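Local coordinates for probable adhesion protein (Pseudomonas aeruginosa PAO1, PDB 6R44), which probably serves as the metal-binding solute receptor of a zinc or related metal uptake system, holding a transition-metal ion in a cluster of histidines, at residues I34-N39 and Y253-A258; L114-S119 and R153-D158; R172-H177 and L218-I223; D181-E186 and R267-V272; S225-P230 and L245-H250. All coordinates share one frame; numbering follows the deposited sequence.

Interaction 1. Residues I34-N39 and Y253-A258; sequences IPAGFN and YGDYSA
Ile34 meets Tyr256 at its phenol oxygen: Tyr256 OH lies 3.1 Å from Ile34 O, close enough for a hydrogen bond whose proton is not settled. Tyr256 CG lies anti to the carbonyl carbon (chi1 -69°), from where the ring sends OH to Ile34. The two side chains cross at about a right angle, with Ile34 CG1 3.9 Å from Tyr256 OH. One water joins Ile34 N to that hydroxyl, at 2.8 Å from Tyr256 OH. Pro35 begins a type II beta turn. At Ala36 the backbone N and CB both approach Tyr256 CE2, the N at the ring edge, 3.8 Å from CE2, while Ala36 CB also touches Gly254 O. Gly37, at phi 117°, turns the chain, and its N reaches Gly254 O through a water 2.8 Å from Gly37 N. At Phe38, which ends the turn, another water links Phe38 O to Tyr256 OH. The Tyr256 ring also stacks on His14. The contact is a junction, made partly through waters, of this beta turn after strand 29-32 with the loop entering helix 260-278.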
# COMPACT_ATOMS: atom_id res chain seq x y z
N ILE A 34 -7.48 8.42 -11.59
CA ILE A 34 -6.39 9.25 -12.05
C ILE A 34 -5.54 8.46 -13.05
O ILE A 34 -5.29 7.26 -12.87
CB ILE A 34 -5.60 9.92 -10.91
CG1 ILE A 34 -4.63 8.97 -10.20
CG2 ILE A 34 -6.56 10.58 -9.92
CD1 ILE A 34 -3.68 9.66 -9.18
N PRO A 35 -5.11 9.11 -14.16
CA PRO A 35 -4.33 8.38 -15.16
C PRO A 35 -3.02 7.87 -14.61
O PRO A 35 -2.46 8.38 -13.63
CB PRO A 35 -4.09 9.46 -16.23
CG PRO A 35 -5.25 10.34 -16.10
CD PRO A 35 -5.36 10.49 -14.62
N ALA A 36 -2.55 6.80 -15.27
CA ALA A 36 -1.25 6.18 -15.04
C ALA A 36 -0.23 7.31 -15.32
O ALA A 36 -0.41 8.06 -16.29
CB ALA A 36 -1.05 5.05 -16.04
N GLY A 37 0.75 7.47 -14.44
CA GLY A 37 1.77 8.51 -14.57
C GLY A 37 1.75 9.52 -13.44
O GLY A 37 2.75 10.19 -13.18
N PHE A 38 0.61 9.61 -12.73
CA PHE A 38 0.50 10.52 -11.61
C PHE A 38 0.99 9.89 -10.31
O PHE A 38 0.74 8.72 -10.05
CB PHE A 38 -0.95 11.01 -11.45
CG PHE A 38 -1.32 12.13 -12.39
CD1 PHE A 38 -0.80 13.41 -12.24
CD2 PHE A 38 -2.26 11.92 -13.40
CE1 PHE A 38 -1.16 14.44 -13.10
CE2 PHE A 38 -2.65 12.97 -14.24
CZ PHE A 38 -2.08 14.22 -14.10
N ASN A 39 1.75 10.66 -9.50
CA ASN A 39 2.13 10.18 -8.18
C ASN A 39 0.87 10.51 -7.34
O ASN A 39 0.44 11.67 -7.34
CB ASN A 39 3.37 10.92 -7.64
CG ASN A 39 3.79 10.48 -6.24
OD1 ASN A 39 2.99 10.01 -5.44
ND2 ASN A 39 5.05 10.62 -5.91
N TYR A 253 3.41 3.11 -8.71
CA TYR A 253 4.00 3.61 -9.96
C TYR A 253 3.54 2.85 -11.21
O TYR A 253 3.26 1.67 -11.15
CB TYR A 253 5.55 3.62 -9.83
CG TYR A 253 6.30 3.66 -11.15
CD1 TYR A 253 6.59 2.49 -11.85
CD2 TYR A 253 6.65 4.88 -11.74
CE1 TYR A 253 7.20 2.52 -13.10
CE2 TYR A 253 7.30 4.92 -12.97
CZ TYR A 253 7.56 3.74 -13.65
OH TYR A 253 8.15 3.75 -14.89
N GLY A 254 3.56 3.54 -12.37
CA GLY A 254 3.34 2.92 -13.67
C GLY A 254 1.92 2.52 -13.95
O GLY A 254 0.98 3.11 -13.39
N ASP A 255 1.76 1.55 -14.88
CA ASP A 255 0.46 1.05 -15.34
C ASP A 255 -0.30 0.25 -14.29
O ASP A 255 0.28 -0.34 -13.37
CB ASP A 255 0.58 0.22 -16.63
CG ASP A 255 1.26 0.95 -17.78
OD1 ASP A 255 1.06 2.20 -17.89
OD2 ASP A 255 2.00 0.30 -18.56
N TYR A 256 -1.62 0.29 -14.42
CA TYR A 256 -2.54 -0.47 -13.58
C TYR A 256 -2.61 -1.84 -14.22
O TYR A 256 -2.55 -1.94 -15.44
CB TYR A 256 -3.93 0.19 -13.64
CG TYR A 256 -3.95 1.53 -12.94
CD1 TYR A 256 -4.06 1.62 -11.56
CD2 TYR A 256 -3.84 2.71 -13.67
CE1 TYR A 256 -4.08 2.85 -10.91
CE2 TYR A 256 -3.83 3.95 -13.03
CZ TYR A 256 -3.94 4.01 -11.65
OH TYR A 256 -3.96 5.22 -11.00
N SER A 257 -2.67 -2.90 -13.40
CA SER A 257 -2.79 -4.27 -13.90
C SER A 257 -3.31 -5.15 -12.78
O SER A 257 -3.18 -4.79 -11.61
CB SER A 257 -1.47 -4.80 -14.48
OG SER A 257 -0.61 -5.32 -13.49
N ALA A 258 -3.96 -6.27 -13.14
CA ALA A 258 -4.53 -7.19 -12.16
C ALA A 258 -3.43 -7.84 -11.30
O ALA A 258 -3.61 -7.98 -10.09
CB ALA A 258 -5.35 -8.27 -12.87
O HOH W 1 -6.53 5.83 -10.06
O HOH W 2 -1.79 6.97 -10.59
O HOH W 3 0.53 5.58 -12.41

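Interaction 2. Residues L114-S119 and R153-D158; sequences LSISAS and RALRAD
Ile116 and Arg156 slide past each other in opposite directions, and this antiparallel overlap carries much of the contact. Ile116 CG2 lies over one face of the Arg156 guanidinium, 3.7 Å from Arg156 NH1, and also touches Arg156 CB at 4.1 Å. Ser117 takes the edge of the same flat group: its CB lies in the guanidinium plane, 3.6 Å from Arg156 NH1. The arginine reaches both because its chain leaves the helix extended, with CG opposite the backbone N (chi1 -173°), and then bends at chi3 (49°), turning one guanidinium face to Ile116 CG2 and its edge to Ser117 CB. The other branch of Ile116 works separately, CD1 meeting Leu155 CD2 at 3.9 Å as the two side chains cross at a slant.

No hydrogen bond spans the two segments; the contact is van der Waals packing, apolar between Ile116 and Leu155 and carbon against guanidinium at Arg156. Polar order comes from within 114-119: Ala118 N donates to Ser115 OG at 3.1 Å in a nearly straight bond (176°), and Ser119 N and Ser119 OG approach Ser115 O from opposite faces of its carbonyl plane. Glu186 accepts from Ile116 N and Ser117 N and forms a long, weak ion pair with Arg156. The geometry is that of a serine N-cap opening helix 116-133, whose first turn packs against helix 138-161.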
# COMPACT_ATOMS: atom_id res chain seq x y z
N LEU A 114 -0.63 -2.32 2.08
CA LEU A 114 0.69 -2.92 2.02
C LEU A 114 0.84 -4.11 2.98
O LEU A 114 1.94 -4.62 3.16
CB LEU A 114 1.81 -1.88 2.15
CG LEU A 114 1.85 -0.88 0.98
CD1 LEU A 114 2.93 0.15 1.16
CD2 LEU A 114 2.01 -1.58 -0.38
N SER A 115 -0.27 -4.61 3.51
CA SER A 115 -0.35 -5.79 4.37
C SER A 115 -1.15 -6.85 3.61
O SER A 115 -2.21 -6.53 3.07
CB SER A 115 -1.08 -5.44 5.66
OG SER A 115 -1.53 -6.57 6.39
N ILE A 116 -0.67 -8.11 3.62
CA ILE A 116 -1.38 -9.26 3.05
C ILE A 116 -2.68 -9.51 3.82
O ILE A 116 -3.72 -9.61 3.18
CB ILE A 116 -0.47 -10.53 2.95
CG1 ILE A 116 0.69 -10.35 1.93
CG2 ILE A 116 -1.29 -11.84 2.66
CD1 ILE A 116 0.28 -10.15 0.39
N SER A 117 -2.63 -9.56 5.17
CA SER A 117 -3.81 -9.80 6.00
C SER A 117 -4.88 -8.69 5.85
O SER A 117 -6.05 -9.02 5.69
CB SER A 117 -3.42 -10.06 7.46
OG SER A 117 -3.25 -8.88 8.24
N ALA A 118 -4.50 -7.41 5.83
CA ALA A 118 -5.46 -6.30 5.58
C ALA A 118 -5.98 -6.29 4.13
O ALA A 118 -7.14 -5.92 3.88
CB ALA A 118 -4.83 -4.95 5.90
N SER A 119 -5.13 -6.70 3.17
CA SER A 119 -5.55 -6.81 1.76
C SER A 119 -6.65 -7.83 1.62
O SER A 119 -7.67 -7.51 1.03
CB SER A 119 -4.38 -7.16 0.84
OG SER A 119 -3.53 -6.02 0.78
N ARG A 153 -2.38 -15.51 0.74
CA ARG A 153 -1.89 -16.25 1.91
C ARG A 153 -0.63 -17.08 1.57
O ARG A 153 0.31 -17.11 2.37
CB ARG A 153 -2.98 -17.15 2.51
CG ARG A 153 -4.03 -16.39 3.28
CD ARG A 153 -5.08 -17.29 3.91
NE ARG A 153 -6.41 -16.68 3.84
CZ ARG A 153 -7.39 -17.10 3.05
NH1 ARG A 153 -8.56 -16.47 3.04
NH2 ARG A 153 -7.22 -18.17 2.27
N ALA A 154 -0.61 -17.71 0.36
CA ALA A 154 0.48 -18.55 -0.15
C ALA A 154 1.74 -17.74 -0.38
O ALA A 154 2.84 -18.18 -0.05
CB ALA A 154 0.05 -19.26 -1.44
N LEU A 155 1.57 -16.52 -0.90
CA LEU A 155 2.62 -15.55 -1.17
C LEU A 155 3.37 -15.32 0.16
O LEU A 155 4.59 -15.58 0.26
CB LEU A 155 1.90 -14.27 -1.64
CG LEU A 155 2.67 -13.21 -2.36
CD1 LEU A 155 1.78 -12.56 -3.40
CD2 LEU A 155 3.10 -12.13 -1.39
N ARG A 156 2.60 -14.89 1.21
CA ARG A 156 3.09 -14.65 2.56
C ARG A 156 3.79 -15.92 3.14
O ARG A 156 4.94 -15.83 3.57
CB ARG A 156 1.95 -14.16 3.47
CG ARG A 156 2.37 -13.70 4.90
CD ARG A 156 1.17 -13.34 5.80
NE ARG A 156 0.12 -14.38 5.80
CZ ARG A 156 -1.18 -14.16 6.00
NH1 ARG A 156 -1.63 -12.92 6.23
NH2 ARG A 156 -2.04 -15.17 5.99
N ALA A 157 3.12 -17.08 3.07
CA ALA A 157 3.63 -18.34 3.61
C ALA A 157 5.00 -18.71 3.04
O ALA A 157 5.92 -18.94 3.81
CB ALA A 157 2.63 -19.47 3.38
N ASP A 158 5.14 -18.70 1.69
CA ASP A 158 6.39 -19.04 1.00
C ASP A 158 7.51 -18.08 1.43
O ASP A 158 8.63 -18.54 1.71
CB ASP A 158 6.18 -18.98 -0.53
CG ASP A 158 5.21 -20.03 -1.09
OD1 ASP A 158 4.90 -21.01 -0.36
OD2 ASP A 158 4.77 -19.87 -2.26

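Interaction 3. Residues R172-H177 and L218-I223; sequences RVATIH and LDVKVI. With NI (nickel (II) ion), chain C.
Two neighbouring strands of a parallel sheet, 173-175 and 222-226, meet here, and the first runs on to metal-binding His177. The pairing is Val173 with Val222 and Ala174 with Ile223. Ala174 N donates to Val222 O at 2.9 Å, while Arg172 O accepts from Lys221 N at 3.0 Å and, weakly, from Val222 N. Ile223 CA adds a CA-H...O contact to Ala174 O.

On one face of the sheet Val173 and Val222 lie side by side and point the same way, with Val173 CG2 3.6 Å from Val222 CG2. On the other, Ala174 CB sits between Val220 CG1, at 3.8 Å, and Ile223 CD1. Ile223 CG1 stands opposite the backbone N (chi1 173°), which carries CD1 alongside the first strand to meet Ile176 CD1 at 3.8 Å. At the outer end the extended Arg172 chain passes Leu218, its CD 3.1 Å from Leu218 O.

Past the strand, Thr175 OG1 donates to His177 O. His177 NE2 coordinates nickel at 2.1 Å together with His41, His66, His111, His199 and His250. Asp219, at positive phi, closes a Schellman motif ending helix 205-217. Leu215 of that helix packs on Ala174 and Val220, strand 193-194 borders 173-175, and strand 244-248 lies beyond 222-226.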
# COMPACT_ATOMS: atom_id res chain seq x y z
N ARG A 172 16.57 -3.01 14.53
CA ARG A 172 15.73 -1.83 14.37
C ARG A 172 15.71 -1.39 12.91
O ARG A 172 16.75 -1.34 12.24
CB ARG A 172 16.21 -0.71 15.29
CG ARG A 172 15.95 -0.96 16.78
CD ARG A 172 16.33 0.29 17.53
NE ARG A 172 16.33 0.10 18.98
CZ ARG A 172 15.25 0.25 19.74
NH1 ARG A 172 14.09 0.58 19.19
NH2 ARG A 172 15.33 0.07 21.05
N VAL A 173 14.50 -1.04 12.44
CA VAL A 173 14.18 -0.68 11.08
C VAL A 173 13.66 0.76 10.96
O VAL A 173 12.81 1.18 11.75
CB VAL A 173 13.14 -1.74 10.62
CG1 VAL A 173 12.13 -1.21 9.62
CG2 VAL A 173 13.82 -3.01 10.14
N ALA A 174 14.12 1.49 9.95
CA ALA A 174 13.62 2.81 9.63
C ALA A 174 13.12 2.81 8.18
O ALA A 174 13.54 1.97 7.37
CB ALA A 174 14.70 3.88 9.82
N THR A 175 12.16 3.68 7.86
CA THR A 175 11.64 3.81 6.49
C THR A 175 11.63 5.29 6.09
O THR A 175 11.55 6.15 6.97
CB THR A 175 10.26 3.13 6.32
OG1 THR A 175 9.26 3.92 6.97
CG2 THR A 175 10.22 1.67 6.85
N ILE A 176 11.72 5.58 4.79
CA ILE A 176 11.65 6.98 4.30
C ILE A 176 10.17 7.42 4.37
O ILE A 176 9.86 8.38 5.06
CB ILE A 176 12.25 7.16 2.87
CG1 ILE A 176 13.76 6.73 2.77
CG2 ILE A 176 12.04 8.62 2.39
CD1 ILE A 176 14.80 7.64 3.52
N HIS A 177 9.29 6.69 3.68
CA HIS A 177 7.84 6.92 3.64
C HIS A 177 7.24 6.10 4.76
O HIS A 177 7.72 4.99 5.00
CB HIS A 177 7.29 6.38 2.29
CG HIS A 177 5.96 6.93 1.88
ND1 HIS A 177 5.87 8.05 1.09
CD2 HIS A 177 4.71 6.43 2.07
CE1 HIS A 177 4.57 8.24 0.88
NE2 HIS A 177 3.84 7.26 1.42
N LEU A 218 19.67 5.27 18.50
CA LEU A 218 18.92 4.02 18.66
C LEU A 218 19.54 2.85 17.92
O LEU A 218 18.97 1.77 17.92
CB LEU A 218 17.44 4.19 18.29
CG LEU A 218 16.70 5.33 19.00
CD1 LEU A 218 15.34 5.45 18.47
CD2 LEU A 218 16.66 5.14 20.52
N ASP A 219 20.73 3.05 17.33
CA ASP A 219 21.47 2.05 16.56
C ASP A 219 20.56 1.33 15.55
O ASP A 219 20.42 0.10 15.57
CB ASP A 219 22.25 1.07 17.47
CG ASP A 219 23.25 0.16 16.74
OD1 ASP A 219 23.64 0.49 15.59
OD2 ASP A 219 23.62 -0.89 17.32
N VAL A 220 19.92 2.12 14.67
CA VAL A 220 19.06 1.58 13.62
C VAL A 220 19.95 0.88 12.61
O VAL A 220 20.92 1.44 12.15
CB VAL A 220 18.12 2.64 13.00
CG1 VAL A 220 17.45 2.12 11.72
CG2 VAL A 220 17.07 3.09 14.02
N LYS A 221 19.59 -0.36 12.28
CA LYS A 221 20.34 -1.25 11.39
C LYS A 221 20.00 -1.13 9.90
O LYS A 221 20.90 -1.23 9.06
CB LYS A 221 20.16 -2.70 11.87
CG LYS A 221 20.40 -2.91 13.39
CD LYS A 221 21.89 -2.81 13.74
CE LYS A 221 22.19 -3.27 15.14
NZ LYS A 221 23.65 -3.33 15.38
N VAL A 222 18.70 -0.99 9.55
CA VAL A 222 18.32 -0.92 8.13
C VAL A 222 17.37 0.23 7.83
O VAL A 222 16.61 0.68 8.69
CB VAL A 222 17.82 -2.26 7.48
CG1 VAL A 222 18.59 -3.48 7.96
CG2 VAL A 222 16.33 -2.47 7.62
N ILE A 223 17.44 0.71 6.59
CA ILE A 223 16.51 1.69 6.07
C ILE A 223 15.89 1.14 4.80
O ILE A 223 16.59 0.63 3.91
CB ILE A 223 17.04 3.16 5.92
CG1 ILE A 223 16.04 4.07 5.21
CG2 ILE A 223 18.39 3.22 5.24
CD1 ILE A 223 15.30 4.98 6.12
NI NI C . 1.82 6.95 0.89

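Interaction 4. Residues D181-E186 and R267-V272; sequences DYLLRE and RNLDTV
Leu183 makes the main apolar contact, spreading its two methyl branches over the helix that holds Leu269 and Val272. Leu183 CD1 meets Leu269 CD2 at 3.6 Å, and Leu183 CD2 meets Val272 CG2 at 3.8 Å. Its CG lies opposite the backbone N (chi1 167°), which sends the fork straight across the interface. Against Leu269 the two chains cross aslant; against Val272 they run past one another in opposite senses. Leu184 contributes from the flank, its CD2 touching Val272 CG1 at 3.9 Å; Val272 thus offers CG2 to Leu183 and CG1 to Leu184. Leu183 CD2 also comes within 4.4 Å of Asn268 CB, the aliphatic root of a polar side chain. All five of these residues are buried.

Polar interactions are directed elsewhere, and no hydrogen bond joins the segments. Asn268 OD1 accepts from Ser249 N.

The axes of 181-185 and 267-272 approach to 11.2 Å at a crossing angle of -63°, a distance spanned by the leucine and valine branches. Leu248 of strand 244-248 touches both Leu183 and Asn268, while Leu269 turns to Leu155 and Ala159. Helix 260-278 thus touches helix 138-161 through Leu269, and helix 181-185 and strand 244-248 through its other side chains.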
# COMPACT_ATOMS: atom_id res chain seq x y z
N ASP A 181 4.34 0.02 8.08
CA ASP A 181 3.99 -0.45 9.43
C ASP A 181 3.09 -1.70 9.37
O ASP A 181 3.31 -2.65 10.11
CB ASP A 181 3.30 0.67 10.22
CG ASP A 181 4.19 1.89 10.34
OD1 ASP A 181 4.29 2.64 9.34
OD2 ASP A 181 4.80 2.07 11.42
N TYR A 182 2.12 -1.70 8.45
CA TYR A 182 1.27 -2.87 8.30
C TYR A 182 2.06 -4.05 7.71
O TYR A 182 1.89 -5.17 8.16
CB TYR A 182 0.05 -2.57 7.45
CG TYR A 182 -0.85 -1.52 8.02
CD1 TYR A 182 -0.69 -0.18 7.67
CD2 TYR A 182 -1.91 -1.86 8.85
CE1 TYR A 182 -1.55 0.80 8.16
CE2 TYR A 182 -2.77 -0.88 9.36
CZ TYR A 182 -2.59 0.44 9.00
OH TYR A 182 -3.44 1.41 9.49
N LEU A 183 3.00 -3.78 6.78
CA LEU A 183 3.82 -4.85 6.17
C LEU A 183 4.73 -5.53 7.20
O LEU A 183 4.83 -6.76 7.24
CB LEU A 183 4.65 -4.33 4.96
CG LEU A 183 5.78 -5.26 4.44
CD1 LEU A 183 5.23 -6.34 3.54
CD2 LEU A 183 6.83 -4.48 3.70
N LEU A 184 5.42 -4.72 8.00
CA LEU A 184 6.37 -5.24 8.97
C LEU A 184 5.70 -5.93 10.15
O LEU A 184 6.27 -6.88 10.68
CB LEU A 184 7.34 -4.14 9.38
CG LEU A 184 8.47 -3.99 8.37
CD1 LEU A 184 8.80 -2.56 8.10
CD2 LEU A 184 9.68 -4.82 8.78
N ARG A 185 4.43 -5.58 10.44
CA ARG A 185 3.62 -6.23 11.48
C ARG A 185 3.40 -7.70 11.13
O ARG A 185 3.32 -8.52 12.03
CB ARG A 185 2.28 -5.50 11.62
CG ARG A 185 1.71 -5.57 13.02
CD ARG A 185 0.44 -4.74 13.12
NE ARG A 185 -0.08 -4.75 14.48
CZ ARG A 185 -0.99 -5.60 14.93
NH1 ARG A 185 -1.51 -6.51 14.12
NH2 ARG A 185 -1.40 -5.54 16.19
N GLU A 186 3.40 -8.06 9.85
CA GLU A 186 3.28 -9.45 9.40
C GLU A 186 4.47 -10.34 9.80
O GLU A 186 4.37 -11.56 9.74
CB GLU A 186 3.02 -9.52 7.89
CG GLU A 186 1.81 -8.67 7.55
CD GLU A 186 0.97 -9.22 6.43
OE1 GLU A 186 1.32 -8.94 5.26
OE2 GLU A 186 -0.03 -9.92 6.71
N ARG A 267 7.85 -9.24 -4.10
CA ARG A 267 9.15 -8.55 -4.05
C ARG A 267 9.39 -7.87 -2.68
O ARG A 267 10.49 -8.00 -2.15
CB ARG A 267 9.35 -7.56 -5.22
CG ARG A 267 9.44 -8.24 -6.58
CD ARG A 267 10.05 -7.35 -7.66
NE ARG A 267 9.06 -6.44 -8.26
CZ ARG A 267 8.28 -6.74 -9.29
NH1 ARG A 267 8.34 -7.95 -9.85
NH2 ARG A 267 7.43 -5.84 -9.78
N ASN A 268 8.35 -7.20 -2.11
CA ASN A 268 8.41 -6.53 -0.80
C ASN A 268 8.68 -7.51 0.32
O ASN A 268 9.52 -7.24 1.19
CB ASN A 268 7.10 -5.76 -0.49
CG ASN A 268 6.92 -4.45 -1.22
OD1 ASN A 268 7.87 -3.89 -1.77
ND2 ASN A 268 5.70 -3.92 -1.23
N LEU A 269 7.96 -8.65 0.34
CA LEU A 269 8.15 -9.67 1.38
C LEU A 269 9.56 -10.29 1.29
O LEU A 269 10.21 -10.49 2.32
CB LEU A 269 7.06 -10.75 1.30
CG LEU A 269 5.62 -10.28 1.64
CD1 LEU A 269 4.64 -11.38 1.41
CD2 LEU A 269 5.48 -9.87 3.08
N ASP A 270 10.04 -10.55 0.07
CA ASP A 270 11.37 -11.14 -0.13
C ASP A 270 12.45 -10.16 0.30
O ASP A 270 13.44 -10.57 0.90
CB ASP A 270 11.57 -11.57 -1.59
CG ASP A 270 10.85 -12.86 -1.98
OD1 ASP A 270 10.22 -13.51 -1.08
OD2 ASP A 270 10.92 -13.24 -3.17
N THR A 271 12.24 -8.85 0.04
CA THR A 271 13.20 -7.81 0.44
C THR A 271 13.30 -7.71 1.95
O THR A 271 14.42 -7.65 2.48
CB THR A 271 12.91 -6.47 -0.26
OG1 THR A 271 13.11 -6.65 -1.68
CG2 THR A 271 13.83 -5.37 0.22
N VAL A 272 12.15 -7.75 2.66
CA VAL A 272 12.13 -7.70 4.13
C VAL A 272 12.86 -8.94 4.68
O VAL A 272 13.75 -8.80 5.51
CB VAL A 272 10.70 -7.49 4.71
CG1 VAL A 272 10.69 -7.61 6.24
CG2 VAL A 272 10.16 -6.12 4.28

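Interaction 5. Residues S225-P230 and L245-H250; sequences SEIDFP and LYSLSH. With NI (nickel (II) ion), chain C.
Ser225 and Ser247 meet on one face of the parallel pair, Ser247 OG donating to Ser225 OG at 2.7 Å. Ser225 holds OG between its backbone N and carbonyl carbon (chi1 65°), where it also makes a weak bond to Tyr246 O. The strands are joined by Ser225 N to Tyr246 O at 2.8 Å, Leu248 N to Ser225 O and Ile227 N to Leu248 O. Ile227 CG1 presses tightly on Ser247 CB at 3.4 Å.

Glu226 bends at chi2 (-61°), bringing OE1 to the edge of the His250 ring, 3.4 Å from His250 CB, with carboxylate and ring planes 87° apart. A water binds Glu226 OE1, Leu248 O, Asp228 N and His250 N; Glu226 OE2 bonds Tyr180. His250 carries CG anti to its backbone N, and its NE2 coordinates nickel at 2.3 Å. The strand parts of the two segments belong to the beta-alpha-beta unit 222-226, 234-241, 244-248, with Val234 packing on Ser225 and Leu245, and helix 260-278 covering Tyr246 and Leu248.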
# COMPACT_ATOMS: atom_id res chain seq x y z
N SER A 225 14.01 2.32 1.74
CA SER A 225 13.75 3.49 0.92
C SER A 225 12.70 3.17 -0.15
O SER A 225 12.23 2.04 -0.24
CB SER A 225 15.04 4.02 0.30
OG SER A 225 15.58 3.08 -0.60
N GLU A 226 12.29 4.18 -0.91
CA GLU A 226 11.26 4.06 -1.93
C GLU A 226 11.78 3.65 -3.32
O GLU A 226 12.72 4.27 -3.83
CB GLU A 226 10.48 5.40 -2.01
CG GLU A 226 9.58 5.67 -0.81
CD GLU A 226 8.50 4.61 -0.66
OE1 GLU A 226 7.53 4.63 -1.45
OE2 GLU A 226 8.64 3.74 0.22
N ILE A 227 11.17 2.65 -3.95
CA ILE A 227 11.51 2.26 -5.32
C ILE A 227 10.73 3.19 -6.28
O ILE A 227 11.29 3.66 -7.26
CB ILE A 227 11.15 0.74 -5.57
CG1 ILE A 227 12.29 -0.19 -5.12
CG2 ILE A 227 10.79 0.44 -7.04
CD1 ILE A 227 11.87 -1.63 -4.75
N ASP A 228 9.43 3.41 -6.01
CA ASP A 228 8.48 4.09 -6.91
C ASP A 228 8.86 5.52 -7.36
O ASP A 228 9.01 5.74 -8.58
CB ASP A 228 7.05 4.06 -6.32
CG ASP A 228 6.47 2.65 -6.26
OD1 ASP A 228 7.10 1.72 -6.79
OD2 ASP A 228 5.35 2.49 -5.70
N PHE A 229 8.97 6.49 -6.44
CA PHE A 229 9.32 7.89 -6.69
C PHE A 229 10.47 8.16 -5.72
O PHE A 229 10.25 8.71 -4.65
CB PHE A 229 8.09 8.77 -6.40
CG PHE A 229 6.95 8.45 -7.35
CD1 PHE A 229 6.92 8.99 -8.63
CD2 PHE A 229 5.93 7.57 -6.97
CE1 PHE A 229 5.89 8.65 -9.52
CE2 PHE A 229 4.91 7.23 -7.87
CZ PHE A 229 4.90 7.77 -9.14
N PRO A 230 11.71 7.69 -6.04
CA PRO A 230 12.81 7.77 -5.06
C PRO A 230 13.13 9.17 -4.53
O PRO A 230 12.82 10.16 -5.17
CB PRO A 230 13.99 7.12 -5.78
CG PRO A 230 13.64 7.14 -7.22
CD PRO A 230 12.15 7.01 -7.28
N LEU A 245 20.92 -0.13 3.34
CA LEU A 245 19.83 0.33 2.50
C LEU A 245 19.17 -0.78 1.67
O LEU A 245 19.86 -1.58 1.03
CB LEU A 245 20.38 1.44 1.61
CG LEU A 245 19.40 2.28 0.81
CD1 LEU A 245 18.39 2.97 1.72
CD2 LEU A 245 20.16 3.34 0.03
N TYR A 246 17.83 -0.86 1.74
CA TYR A 246 16.97 -1.79 1.00
C TYR A 246 15.83 -0.94 0.48
O TYR A 246 15.53 0.09 1.07
CB TYR A 246 16.40 -2.90 1.88
CG TYR A 246 17.47 -3.78 2.50
CD1 TYR A 246 18.11 -3.41 3.68
CD2 TYR A 246 17.90 -4.94 1.86
CE1 TYR A 246 19.15 -4.17 4.21
CE2 TYR A 246 18.94 -5.72 2.38
CZ TYR A 246 19.55 -5.33 3.56
OH TYR A 246 20.53 -6.09 4.11
N SER A 247 15.25 -1.33 -0.63
CA SER A 247 14.17 -0.55 -1.21
C SER A 247 12.88 -1.35 -1.27
O SER A 247 12.91 -2.54 -1.51
CB SER A 247 14.57 -0.09 -2.61
OG SER A 247 15.31 1.12 -2.49
N LEU A 248 11.77 -0.69 -1.04
CA LEU A 248 10.43 -1.29 -1.05
C LEU A 248 9.51 -0.54 -2.00
O LEU A 248 9.74 0.63 -2.32
CB LEU A 248 9.84 -1.31 0.37
CG LEU A 248 10.50 -2.24 1.40
CD1 LEU A 248 9.76 -2.17 2.71
CD2 LEU A 248 10.48 -3.70 0.94
N SER A 249 8.45 -1.22 -2.44
CA SER A 249 7.48 -0.64 -3.35
C SER A 249 6.20 -0.26 -2.62
O SER A 249 5.60 -1.10 -1.93
CB SER A 249 7.19 -1.61 -4.49
OG SER A 249 6.08 -1.20 -5.28
N HIS A 250 5.77 1.01 -2.80
CA HIS A 250 4.50 1.56 -2.30
C HIS A 250 3.34 1.07 -3.24
O HIS A 250 2.18 1.27 -2.92
CB HIS A 250 4.58 3.10 -2.33
CG HIS A 250 3.46 3.83 -1.65
ND1 HIS A 250 2.14 3.71 -2.08
CD2 HIS A 250 3.50 4.74 -0.65
CE1 HIS A 250 1.43 4.47 -1.27
NE2 HIS A 250 2.21 5.15 -0.44
NI NI C . 1.82 6.95 0.89
O HOH W 4 8.03 2.59 -3.28

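How the interactions relate
Interactions 3 and 5 share strand 222-226 and meet at the nickel ion, where His177 NE2 and His250 NE2 lie 3.3 Å apart. Interaction 4 backs this sheet, with Asn268 OD1 2.8 Å from Ser249 N, and Leu184 CD1 reaches Val173 CG1 at 3.9 Å. Interaction 2, its centre about 9 Å from that of interaction 4, is tied to it through Glu186, whose OE1 is 2.7 Å from Ile116 N. Interaction 1 sits apart, about 22 Å between centres from interactions 2 and 4, but touches interaction 5 where Asn39 ND2 nears Phe229 CG at 3.2 Å. The side chain of Ile34 is about 12 Å from the nickel.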